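Local structure of nicotinate-nucleotide--dimethylbenzimidazole phosphoribosyltransferase (Thermus thermophilus HB8, 1WX1) at residues A[54-59]-A[165-170]; A[170-175]-A[250-255]; A[236-241]-A[266-271]. The protein probably catalyses the transfer of phosphoribose from nicotinate mononucleotide to 5,6-dimethylbenzimidazole, giving alpha-ribazole 5'-phosphate for the lower ligand of cobalamin. One frame throughout, in Å; residues are numbered along the deposited sequence.

In the fold
All three contacts are largely buried and lie around one Rossmann-like parallel sheet, strand order 3-2-1-4-5-6. Contact 1 is farthest out, about 17 Å from the chain centre to its own centre; contacts 2 and 3 lie at about 9 and 11 Å. Every touching residue of contact 2 is buried, while contacts 1 and 3 each include two partly exposed ones (V59 and G166; Y241 and G267). Contacts 1 and 2 both use helix 167-179 and share A170. Contact 2 meets contact 3 where V254 packs against Y237. The chemistry of the three differs: a water and an imidazole beside a helix N-terminus in contact 1, alanine-lined helix packing in contact 2, and aromatic packing in contact 3.

Contact 1: residues A[54-59]-A[165-170]; sequences ADHGVV and IGNTTA
In the Rossmann-like parallel sheet of this CobT-family enzyme, H56 and V59, in the loop after strand 47-54, pack on I165, G166 and N167, where the chain leaves the adjacent strand 157-163 and enters helix 167-179. H56 makes the largest single contribution, through its imidazole. Its CG is anti to the carbonyl carbon (chi1 -59°), which starts the ring toward the helix. The backbone of G166 and N167 lies over one ring face, with N167 CA offset toward the rim. The approach is tight, H56 NE2 to N167 CB being 3.1 Å, and A170 CB meets the ring obliquely, 3.6 Å from H56 ND1. The polar ends are held elsewhere: H56 NE2 and N167 ND2 both bond to E229 OE2, and N167 ND2 also bonds to D162. Thus E229 would fix the rotation of the imidazole and link it to the amide, whose residue lies about 9 Å, side chain to side chain, from E304, the predicted proton acceptor.

G166 is the N-cap residue, with phi 88°. A side chain there would run into V59 CG1 and into the preceding carbonyl O, so two independent constraints favour glycine. Beyond it, V58 CG2 packs against T169 CG2.

A single water joins the two segments through polar atoms. It accepts from H56 N at 2.8 Å and donates to D55 OD2 at 2.7 Å and to I165 O at 2.8 Å, satisfying buried backbone groups that do not bond to each other directly. Alongside, V59 CG1 lies 3.5 Å from I165 O and, with the two side chains at about a right angle, 4.0 Å from I165 CG2.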
ATOM      1  N   ALA A  54      -1.571 -12.985 -24.486  1.00 14.01           N
ATOM      2  CA  ALA A  54      -1.155 -13.369 -25.824  1.00 15.19           C
ATOM      3  C   ALA A  54       0.224 -14.005 -25.734  1.00 15.89           C
ATOM      4  O   ALA A  54       0.974 -13.750 -24.791  1.00 15.49           O
ATOM      5  CB  ALA A  54      -1.111 -12.148 -26.744  1.00 13.67           C
ATOM      6  N   ASP A  55       0.554 -14.833 -26.717  1.00 16.50           N
ATOM      7  CA  ASP A  55       1.851 -15.478 -26.736  1.00 16.35           C
ATOM      8  C   ASP A  55       2.843 -14.737 -27.612  1.00 16.45           C
ATOM      9  O   ASP A  55       2.458 -13.892 -28.422  1.00 16.83           O
ATOM     10  CB  ASP A  55       1.705 -16.939 -27.149  1.00 15.59           C
ATOM     11  CG  ASP A  55       1.312 -17.813 -25.975  1.00 17.52           C
ATOM     12  OD1 ASP A  55       0.251 -18.474 -26.028  1.00 16.87           O
ATOM     13  OD2 ASP A  55       2.072 -17.821 -24.982  1.00 16.32           O
ATOM     14  N   HIS A  56       4.120 -15.057 -27.432  1.00 16.12           N
ATOM     15  CA  HIS A  56       5.202 -14.388 -28.144  1.00 17.08           C
ATOM     16  C   HIS A  56       6.147 -15.345 -28.869  1.00 16.81           C
ATOM     17  O   HIS A  56       6.644 -16.303 -28.277  1.00 16.23           O
ATOM     18  CB  HIS A  56       6.006 -13.559 -27.139  1.00 14.66           C
ATOM     19  CG  HIS A  56       5.192 -12.530 -26.422  1.00 17.51           C
ATOM     20  ND1 HIS A  56       5.230 -11.189 -26.746  1.00 18.70           N
ATOM     21  CD2 HIS A  56       4.289 -12.643 -25.417  1.00 17.97           C
ATOM     22  CE1 HIS A  56       4.388 -10.525 -25.978  1.00 20.19           C
ATOM     23  NE2 HIS A  56       3.804 -11.388 -25.161  1.00 18.94           N
ATOM     24  N   GLY A  57       6.402 -15.074 -30.146  1.00 16.02           N
ATOM     25  CA  GLY A  57       7.302 -15.920 -30.908  1.00 17.18           C
ATOM     26  C   GLY A  57       8.735 -15.809 -30.415  1.00 17.85           C
ATOM     27  O   GLY A  57       9.548 -16.704 -30.649  1.00 19.19           O
ATOM     28  N   VAL A  58       9.047 -14.720 -29.716  1.00 15.39           N
ATOM     29  CA  VAL A  58      10.402 -14.508 -29.213  1.00 15.35           C
ATOM     30  C   VAL A  58      10.832 -15.543 -28.167  1.00 15.63           C
ATOM     31  O   VAL A  58      12.005 -15.606 -27.800  1.00 16.36           O
ATOM     32  CB  VAL A  58      10.576 -13.061 -28.654  1.00 16.14           C
ATOM     33  CG1 VAL A  58       9.926 -12.931 -27.293  1.00 16.40           C
ATOM     34  CG2 VAL A  58      12.061 -12.691 -28.603  1.00 17.89           C
ATOM     35  N   VAL A  59       9.898 -16.367 -27.695  1.00 15.63           N
ATOM     36  CA  VAL A  59      10.259 -17.390 -26.721  1.00 17.37           C
ATOM     37  C   VAL A  59      11.267 -18.344 -27.353  1.00 17.28           C
ATOM     38  O   VAL A  59      11.986 -19.050 -26.654  1.00 17.78           O
ATOM     39  CB  VAL A  59       9.042 -18.222 -26.251  1.00 19.38           C
ATOM     40  CG1 VAL A  59       8.079 -17.341 -25.461  1.00 20.97           C
ATOM     41  CG2 VAL A  59       8.348 -18.853 -27.452  1.00 24.52           C
ATOM     42  N   ILE A 165       4.045 -15.371 -21.741  1.00 17.54           N
ATOM     43  CA  ILE A 165       5.415 -15.837 -21.561  1.00 16.40           C
ATOM     44  C   ILE A 165       6.294 -15.150 -22.599  1.00 15.76           C
ATOM     45  O   ILE A 165       5.986 -15.159 -23.788  1.00 15.27           O
ATOM     46  CB  ILE A 165       5.507 -17.375 -21.729  1.00 16.98           C
ATOM     47  CG1 ILE A 165       4.695 -18.068 -20.629  1.00 15.66           C
ATOM     48  CG2 ILE A 165       6.961 -17.822 -21.677  1.00 14.16           C
ATOM     49  CD1 ILE A 165       5.098 -17.672 -19.220  1.00 17.02           C
ATOM     50  N   GLY A 166       7.376 -14.537 -22.130  1.00 17.75           N
ATOM     51  CA  GLY A 166       8.286 -13.836 -23.016  1.00 18.71           C
ATOM     52  C   GLY A 166       7.903 -12.388 -23.265  1.00 19.95           C
ATOM     53  O   GLY A 166       8.576 -11.693 -24.026  1.00 20.89           O
ATOM     54  N   ASN A 167       6.850 -11.900 -22.615  1.00 18.42           N
ATOM     55  CA  ASN A 167       6.450 -10.526 -22.885  1.00 18.10           C
ATOM     56  C   ASN A 167       7.342  -9.429 -22.296  1.00 18.17           C
ATOM     57  O   ASN A 167       7.211  -8.266 -22.669  1.00 18.39           O
ATOM     58  CB  ASN A 167       4.972 -10.312 -22.513  1.00 17.35           C
ATOM     59  CG  ASN A 167       4.738 -10.177 -21.027  1.00 15.45           C
ATOM     60  OD1 ASN A 167       5.646 -10.320 -20.213  1.00 16.45           O
ATOM     61  ND2 ASN A 167       3.492  -9.891 -20.664  1.00 18.14           N
ATOM     62  N   THR A 168       8.264  -9.778 -21.402  1.00 17.08           N
ATOM     63  CA  THR A 168       9.146  -8.749 -20.860  1.00 19.46           C
ATOM     64  C   THR A 168      10.164  -8.366 -21.938  1.00 17.80           C
ATOM     65  O   THR A 168      10.711  -7.269 -21.927  1.00 17.64           O
ATOM     66  CB  THR A 168       9.877  -9.218 -19.577  1.00 21.06           C
ATOM     67  OG1 THR A 168      10.776 -10.283 -19.892  1.00 26.30           O
ATOM     68  CG2 THR A 168       8.869  -9.703 -18.545  1.00 25.18           C
ATOM     69  N   THR A 169      10.410  -9.270 -22.881  1.00 17.77           N
ATOM     70  CA  THR A 169      11.335  -8.968 -23.959  1.00 15.87           C
ATOM     71  C   THR A 169      10.618  -8.048 -24.942  1.00 16.89           C
ATOM     72  O   THR A 169      11.181  -7.050 -25.390  1.00 17.15           O
ATOM     73  CB  THR A 169      11.814 -10.252 -24.676  1.00 18.32           C
ATOM     74  OG1 THR A 169      12.569 -11.047 -23.757  1.00 19.41           O
ATOM     75  CG2 THR A 169      12.705  -9.907 -25.862  1.00 17.90           C
ATOM     76  N   ALA A 170       9.368  -8.376 -25.264  1.00 14.67           N
ATOM     77  CA  ALA A 170       8.577  -7.548 -26.171  1.00 14.94           C
ATOM     78  C   ALA A 170       8.363  -6.174 -25.525  1.00 15.75           C
ATOM     79  O   ALA A 170       8.379  -5.153 -26.211  1.00 15.74           O
ATOM     80  CB  ALA A 170       7.223  -8.207 -26.458  1.00 14.13           C
TER
HETATM   81  O   HOH W   1       4.576 -17.001 -25.428  1.00 17.29           O

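Contact 2: residues A[170-175]-A[250-255]; sequences AAAALT and DGFPVT
A171 O is gripped by two donors of T175, a residue that also borders the F252 ring: OG1 at 2.7 Å and the backbone N at 2.9 Å reach the oxygen from opposite faces of its carbonyl plane. The hydroxyl makes a C=O...O angle of 147° and is tilted 33° from that plane. Its OG1 lies anti to the carbonyl carbon of T175, a rotamer that lets it bond back one helical turn. The same hydroxyl is bonded to Q286 NE2, which also bonds to F252 O, so one outside amide ties together the two helices that meet here.

Those helices, 167-179 and 252-264, follow the neighbouring parallel strands 157-163 and 247-249 of the Rossmann-like sheet. Between them the contact is apolar and close. A171 CB points at the second helix and touches P253 CA at 3.6 Å and F252 CE1 at 3.8 Å; the alanine's small size is consistent with the backbones lying so near, A171 CA being 4.9 Å from P253 CA. F252 CG is anti to its backbone N (chi1 -172°), which sends the ring toward the first helix, where it meets residues from A171 to T175. CE1 and CZ meet A172, the former 3.6 Å from A172 N, while CE2 comes 4.1 Å from T175 OG1; all these approaches to the ring are oblique.

A similar two-donor grip occurs at the start of the second helix, where the N-cap residue G251 offers its O to both T255 N and T255 OG1, though here the hydroxyl stands above the carbonyl plane. Since each threonine hydroxyl is bonded to its own helix backbone, the polar demand is met within or beside each helix, and methyl, pyrrolidine and phenyl groups are left to form the buried interface itself.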
ATOM      1  N   ALA A 170       9.368  -8.376 -25.264  1.00 14.67           N
ATOM      2  CA  ALA A 170       8.577  -7.548 -26.171  1.00 14.94           C
ATOM      3  C   ALA A 170       8.363  -6.174 -25.525  1.00 15.75           C
ATOM      4  O   ALA A 170       8.379  -5.153 -26.211  1.00 15.74           O
ATOM      5  CB  ALA A 170       7.223  -8.207 -26.458  1.00 14.13           C
ATOM      6  N   ALA A 171       8.160  -6.158 -24.209  1.00 13.75           N
ATOM      7  CA  ALA A 171       7.953  -4.901 -23.492  1.00 15.12           C
ATOM      8  C   ALA A 171       9.229  -4.055 -23.536  1.00 15.96           C
ATOM      9  O   ALA A 171       9.164  -2.833 -23.667  1.00 15.93           O
ATOM     10  CB  ALA A 171       7.555  -5.178 -22.049  1.00 13.90           C
ATOM     11  N   ALA A 172      10.382  -4.712 -23.426  1.00 14.71           N
ATOM     12  CA  ALA A 172      11.661  -4.011 -23.466  1.00 16.81           C
ATOM     13  C   ALA A 172      11.883  -3.395 -24.844  1.00 18.07           C
ATOM     14  O   ALA A 172      12.345  -2.256 -24.959  1.00 18.82           O
ATOM     15  CB  ALA A 172      12.800  -4.970 -23.128  1.00 17.10           C
ATOM     16  N   ALA A 173      11.544  -4.147 -25.887  1.00 17.17           N
ATOM     17  CA  ALA A 173      11.711  -3.673 -27.252  1.00 17.73           C
ATOM     18  C   ALA A 173      10.814  -2.472 -27.522  1.00 19.10           C
ATOM     19  O   ALA A 173      11.262  -1.451 -28.063  1.00 18.89           O
ATOM     20  CB  ALA A 173      11.398  -4.795 -28.240  1.00 18.76           C
ATOM     21  N   LEU A 174       9.547  -2.596 -27.140  1.00 17.07           N
ATOM     22  CA  LEU A 174       8.585  -1.525 -27.343  1.00 16.54           C
ATOM     23  C   LEU A 174       8.983  -0.288 -26.544  1.00 17.18           C
ATOM     24  O   LEU A 174       8.886   0.839 -27.036  1.00 18.61           O
ATOM     25  CB  LEU A 174       7.185  -1.985 -26.929  1.00 17.53           C
ATOM     26  CG  LEU A 174       6.070  -0.942 -27.066  1.00 19.45           C
ATOM     27  CD1 LEU A 174       6.000  -0.452 -28.509  1.00 19.12           C
ATOM     28  CD2 LEU A 174       4.738  -1.556 -26.650  1.00 16.40           C
ATOM     29  N   THR A 175       9.437  -0.497 -25.315  1.00 17.67           N
ATOM     30  CA  THR A 175       9.837   0.625 -24.475  1.00 18.32           C
ATOM     31  C   THR A 175      11.047   1.333 -25.080  1.00 20.42           C
ATOM     32  O   THR A 175      11.067   2.559 -25.199  1.00 20.54           O
ATOM     33  CB  THR A 175      10.167   0.156 -23.053  1.00 17.31           C
ATOM     34  OG1 THR A 175       8.989  -0.399 -22.451  1.00 17.87           O
ATOM     35  CG2 THR A 175      10.665   1.324 -22.204  1.00 18.80           C
ATOM     36  N   ASP A 250       0.393  -1.161 -13.766  1.00 14.71           N
ATOM     37  CA  ASP A 250       0.910  -2.332 -13.085  1.00 16.43           C
ATOM     38  C   ASP A 250       2.423  -2.357 -13.320  1.00 17.06           C
ATOM     39  O   ASP A 250       3.102  -1.347 -13.112  1.00 17.71           O
ATOM     40  CB  ASP A 250       0.263  -3.620 -13.614  1.00 14.82           C
ATOM     41  CG  ASP A 250       0.684  -4.846 -12.817  1.00 20.46           C
ATOM     42  OD1 ASP A 250       0.759  -4.730 -11.578  1.00 22.05           O
ATOM     43  OD2 ASP A 250       0.933  -5.918 -13.418  1.00 18.66           O
ATOM     44  N   GLY A 251       2.938  -3.490 -13.788  1.00 16.17           N
ATOM     45  CA  GLY A 251       4.370  -3.625 -14.003  1.00 16.26           C
ATOM     46  C   GLY A 251       4.953  -3.184 -15.330  1.00 15.20           C
ATOM     47  O   GLY A 251       4.367  -2.381 -16.048  1.00 16.07           O
ATOM     48  N   PHE A 252       6.116  -3.748 -15.655  1.00 15.87           N
ATOM     49  CA  PHE A 252       6.867  -3.423 -16.867  1.00 15.95           C
ATOM     50  C   PHE A 252       6.104  -3.596 -18.190  1.00 16.21           C
ATOM     51  O   PHE A 252       6.020  -2.656 -18.985  1.00 16.03           O
ATOM     52  CB  PHE A 252       8.178  -4.238 -16.864  1.00 15.78           C
ATOM     53  CG  PHE A 252       9.150  -3.864 -17.955  1.00 17.79           C
ATOM     54  CD1 PHE A 252       9.641  -4.838 -18.827  1.00 17.19           C
ATOM     55  CD2 PHE A 252       9.595  -2.556 -18.099  1.00 16.91           C
ATOM     56  CE1 PHE A 252      10.567  -4.512 -19.820  1.00 17.99           C
ATOM     57  CE2 PHE A 252      10.521  -2.218 -19.090  1.00 18.71           C
ATOM     58  CZ  PHE A 252      11.007  -3.199 -19.954  1.00 17.88           C
ATOM     59  N   PRO A 253       5.538  -4.790 -18.448  1.00 15.54           N
ATOM     60  CA  PRO A 253       4.803  -4.984 -19.704  1.00 14.28           C
ATOM     61  C   PRO A 253       3.556  -4.100 -19.782  1.00 13.53           C
ATOM     62  O   PRO A 253       3.273  -3.500 -20.820  1.00 13.85           O
ATOM     63  CB  PRO A 253       4.464  -6.479 -19.678  1.00 15.71           C
ATOM     64  CG  PRO A 253       5.598  -7.069 -18.869  1.00 15.92           C
ATOM     65  CD  PRO A 253       5.707  -6.072 -17.739  1.00 17.46           C
ATOM     66  N   VAL A 254       2.811  -4.012 -18.685  1.00 12.07           N
ATOM     67  CA  VAL A 254       1.610  -3.175 -18.674  1.00 13.32           C
ATOM     68  C   VAL A 254       1.969  -1.711 -18.912  1.00 13.83           C
ATOM     69  O   VAL A 254       1.297  -1.007 -19.663  1.00 14.60           O
ATOM     70  CB  VAL A 254       0.838  -3.309 -17.334  1.00 14.48           C
ATOM     71  CG1 VAL A 254      -0.193  -2.182 -17.198  1.00 15.17           C
ATOM     72  CG2 VAL A 254       0.132  -4.669 -17.288  1.00 12.90           C
ATOM     73  N   THR A 255       3.037  -1.255 -18.274  1.00 13.46           N
ATOM     74  CA  THR A 255       3.461   0.125 -18.424  1.00 13.84           C
ATOM     75  C   THR A 255       3.980   0.381 -19.834  1.00 14.99           C
ATOM     76  O   THR A 255       3.895   1.495 -20.329  1.00 15.42           O
ATOM     77  CB  THR A 255       4.517   0.482 -17.358  1.00 13.93           C
ATOM     78  OG1 THR A 255       3.951   0.245 -16.064  1.00 13.66           O
ATOM     79  CG2 THR A 255       4.912   1.959 -17.446  1.00 13.59           C
TER

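Contact 3: residues A[236-241]-A[266-271]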
ATOM      1  N   ILE A 236      -6.907  -0.592 -23.731  1.00 12.85           N
ATOM      2  CA  ILE A 236      -7.609  -0.568 -22.455  1.00 12.90           C
ATOM      3  C   ILE A 236      -7.476   0.820 -21.829  1.00 14.77           C
ATOM      4  O   ILE A 236      -8.467   1.400 -21.378  1.00 13.63           O
ATOM      5  CB  ILE A 236      -7.029  -1.636 -21.493  1.00 13.24           C
ATOM      6  CG1 ILE A 236      -7.392  -3.031 -22.015  1.00 12.12           C
ATOM      7  CG2 ILE A 236      -7.550  -1.417 -20.060  1.00 11.48           C
ATOM      8  CD1 ILE A 236      -6.600  -4.161 -21.363  1.00 13.63           C
ATOM      9  N   TYR A 237      -6.258   1.360 -21.821  1.00 13.58           N
ATOM     10  CA  TYR A 237      -6.032   2.678 -21.233  1.00 14.28           C
ATOM     11  C   TYR A 237      -6.640   3.820 -22.051  1.00 14.37           C
ATOM     12  O   TYR A 237      -7.146   4.787 -21.482  1.00 16.24           O
ATOM     13  CB  TYR A 237      -4.530   2.910 -21.007  1.00 13.72           C
ATOM     14  CG  TYR A 237      -3.971   2.134 -19.821  1.00 14.54           C
ATOM     15  CD1 TYR A 237      -2.882   1.276 -19.975  1.00 14.12           C
ATOM     16  CD2 TYR A 237      -4.537   2.257 -18.553  1.00 15.57           C
ATOM     17  CE1 TYR A 237      -2.374   0.555 -18.897  1.00 13.66           C
ATOM     18  CE2 TYR A 237      -4.032   1.538 -17.463  1.00 15.32           C
ATOM     19  CZ  TYR A 237      -2.951   0.688 -17.647  1.00 13.52           C
ATOM     20  OH  TYR A 237      -2.470  -0.051 -16.591  1.00 14.18           O
ATOM     21  N   LEU A 238      -6.603   3.712 -23.375  1.00 15.00           N
ATOM     22  CA  LEU A 238      -7.184   4.749 -24.225  1.00 16.34           C
ATOM     23  C   LEU A 238      -8.685   4.861 -23.964  1.00 17.67           C
ATOM     24  O   LEU A 238      -9.243   5.962 -23.919  1.00 16.23           O
ATOM     25  CB  LEU A 238      -6.941   4.429 -25.705  1.00 17.26           C
ATOM     26  CG  LEU A 238      -5.510   4.607 -26.223  1.00 17.95           C
ATOM     27  CD1 LEU A 238      -5.419   4.117 -27.662  1.00 17.58           C
ATOM     28  CD2 LEU A 238      -5.111   6.081 -26.119  1.00 18.82           C
ATOM     29  N   GLU A 239      -9.333   3.714 -23.785  1.00 16.55           N
ATOM     30  CA  GLU A 239     -10.769   3.673 -23.531  1.00 15.88           C
ATOM     31  C   GLU A 239     -11.080   4.224 -22.139  1.00 17.54           C
ATOM     32  O   GLU A 239     -12.051   4.973 -21.958  1.00 17.44           O
ATOM     33  CB  GLU A 239     -11.279   2.231 -23.644  1.00 16.31           C
ATOM     34  CG  GLU A 239     -12.802   2.080 -23.548  1.00 18.69           C
ATOM     35  CD  GLU A 239     -13.537   2.684 -24.737  1.00 21.62           C
ATOM     36  OE1 GLU A 239     -12.934   2.794 -25.825  1.00 23.69           O
ATOM     37  OE2 GLU A 239     -14.730   3.031 -24.591  1.00 23.91           O
ATOM     38  N   GLY A 240     -10.266   3.841 -21.157  1.00 16.66           N
ATOM     39  CA  GLY A 240     -10.468   4.329 -19.803  1.00 17.11           C
ATOM     40  C   GLY A 240     -10.248   5.833 -19.764  1.00 18.06           C
ATOM     41  O   GLY A 240     -10.971   6.565 -19.088  1.00 18.53           O
ATOM     42  N   TYR A 241      -9.236   6.289 -20.496  1.00 17.28           N
ATOM     43  CA  TYR A 241      -8.903   7.710 -20.577  1.00 20.03           C
ATOM     44  C   TYR A 241     -10.098   8.512 -21.097  1.00 22.23           C
ATOM     45  O   TYR A 241     -10.501   9.518 -20.507  1.00 22.18           O
ATOM     46  CB  TYR A 241      -7.701   7.894 -21.510  1.00 20.18           C
ATOM     47  CG  TYR A 241      -7.410   9.324 -21.915  1.00 21.87           C
ATOM     48  CD1 TYR A 241      -7.223  10.320 -20.957  1.00 23.83           C
ATOM     49  CD2 TYR A 241      -7.287   9.670 -23.260  1.00 23.63           C
ATOM     50  CE1 TYR A 241      -6.920  11.632 -21.334  1.00 26.80           C
ATOM     51  CE2 TYR A 241      -6.983  10.975 -23.646  1.00 27.46           C
ATOM     52  CZ  TYR A 241      -6.799  11.948 -22.680  1.00 27.81           C
ATOM     53  OH  TYR A 241      -6.487  13.233 -23.062  1.00 32.34           O
ATOM     54  N   PRO A 266      -1.325  12.141 -25.925  1.00 23.43           N
ATOM     55  CA  PRO A 266      -0.522  12.914 -24.970  1.00 24.43           C
ATOM     56  C   PRO A 266      -1.187  13.231 -23.627  1.00 22.73           C
ATOM     57  O   PRO A 266      -0.547  13.143 -22.576  1.00 23.84           O
ATOM     58  CB  PRO A 266      -0.185  14.180 -25.756  1.00 25.69           C
ATOM     59  CG  PRO A 266      -0.092  13.677 -27.154  1.00 28.34           C
ATOM     60  CD  PRO A 266      -1.303  12.778 -27.254  1.00 23.44           C
ATOM     61  N   GLY A 267      -2.462  13.601 -23.660  1.00 22.06           N
ATOM     62  CA  GLY A 267      -3.159  13.945 -22.430  1.00 22.70           C
ATOM     63  C   GLY A 267      -3.491  12.793 -21.491  1.00 22.65           C
ATOM     64  O   GLY A 267      -3.881  13.013 -20.342  1.00 20.11           O
ATOM     65  N   LEU A 268      -3.317  11.566 -21.966  1.00 21.66           N
ATOM     66  CA  LEU A 268      -3.629  10.385 -21.171  1.00 21.18           C
ATOM     67  C   LEU A 268      -2.783  10.272 -19.909  1.00 21.47           C
ATOM     68  O   LEU A 268      -3.209   9.688 -18.909  1.00 20.42           O
ATOM     69  CB  LEU A 268      -3.458   9.137 -22.041  1.00 23.55           C
ATOM     70  CG  LEU A 268      -3.753   7.775 -21.412  1.00 24.12           C
ATOM     71  CD1 LEU A 268      -4.401   6.878 -22.463  1.00 24.09           C
ATOM     72  CD2 LEU A 268      -2.460   7.164 -20.875  1.00 21.22           C
ATOM     73  N   ARG A 269      -1.589  10.853 -19.955  1.00 21.29           N
ATOM     74  CA  ARG A 269      -0.669  10.807 -18.833  1.00 21.66           C
ATOM     75  C   ARG A 269      -1.267  11.382 -17.549  1.00 20.81           C
ATOM     76  O   ARG A 269      -0.957  10.913 -16.461  1.00 17.61           O
ATOM     77  CB  ARG A 269       0.601  11.569 -19.178  1.00 27.32           C
ATOM     78  CG  ARG A 269       1.705  11.452 -18.138  1.00 33.40           C
ATOM     79  CD  ARG A 269       2.836  12.402 -18.514  1.00 39.69           C
ATOM     80  NE  ARG A 269       2.687  13.710 -17.883  1.00 45.55           N
ATOM     81  CZ  ARG A 269       2.607  13.890 -16.562  1.00 48.74           C
ATOM     82  NH1 ARG A 269       2.664  12.844 -15.734  1.00 50.51           N
ATOM     83  NH2 ARG A 269       2.454  15.109 -16.065  1.00 49.76           N
ATOM     84  N   ASP A 270      -2.123  12.396 -17.676  1.00 21.02           N
ATOM     85  CA  ASP A 270      -2.751  13.032 -16.512  1.00 22.19           C
ATOM     86  C   ASP A 270      -3.731  12.122 -15.775  1.00 21.17           C
ATOM     87  O   ASP A 270      -4.105  12.403 -14.636  1.00 20.17           O
ATOM     88  CB  ASP A 270      -3.483  14.311 -16.932  1.00 26.26           C
ATOM     89  CG  ASP A 270      -2.555  15.328 -17.548  1.00 30.63           C
ATOM     90  OD1 ASP A 270      -1.468  15.557 -16.976  1.00 34.09           O
ATOM     91  OD2 ASP A 270      -2.916  15.895 -18.600  1.00 36.13           O
ATOM     92  N   HIS A 271      -4.136  11.033 -16.417  1.00 19.01           N
ATOM     93  CA  HIS A 271      -5.075  10.093 -15.807  1.00 20.78           C
ATOM     94  C   HIS A 271      -4.388   8.876 -15.198  1.00 20.45           C
ATOM     95  O   HIS A 271      -5.046   8.037 -14.575  1.00 18.38           O
ATOM     96  CB  HIS A 271      -6.083   9.597 -16.847  1.00 22.80           C
ATOM     97  CG  HIS A 271      -7.132  10.600 -17.203  1.00 26.21           C
ATOM     98  ND1 HIS A 271      -8.478  10.372 -16.998  1.00 27.79           N
ATOM     99  CD2 HIS A 271      -7.043  11.830 -17.765  1.00 26.86           C
ATOM    100  CE1 HIS A 271      -9.169  11.415 -17.419  1.00 29.85           C
ATOM    101  NE2 HIS A 271      -8.321  12.314 -17.891  1.00 28.34           N
TER
HETATM  102  O   HOH W   2      -4.670  13.567 -25.997  1.00 30.12           O
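Y241 runs from helix 228-242 across the turn at G267 and L268. Its CB meets L268 CD1 at 3.6 Å, and CG, set anti to the backbone N (chi1 168°), faces the same methyl and L268 CB. Farther out, L268 CA lies over the ring face in a CH-pi contact, 3.7 Å from the Y241 ring centroid and 18° off its normal. On one flank Y241 CD1 lies 3.5 Å from H271 CD2: the tyrosine edge points at the imidazole face in a T-shaped pair, planes at 90°. H271, whose ND1 bonds to L245 O, ends the 3-10 segment 266-271, which leads from helix 252-264 into strand 272-274, the outermost on its side of the parallel sheet within this chain. An alanine at Y241 would keep CB against L268, but losing the ring would probably leave L268 CA and the H271 face without their aromatic partner. CE1 approaches G267 O at 3.5 Å, while CZ packs on G267 C. At the tip, OH lies 3.4 Å from G267 C; a CB on G267 would collide with the hydroxyl if the backbone stayed as it is. A water bound by G267 N meets OH weakly at 3.5 Å.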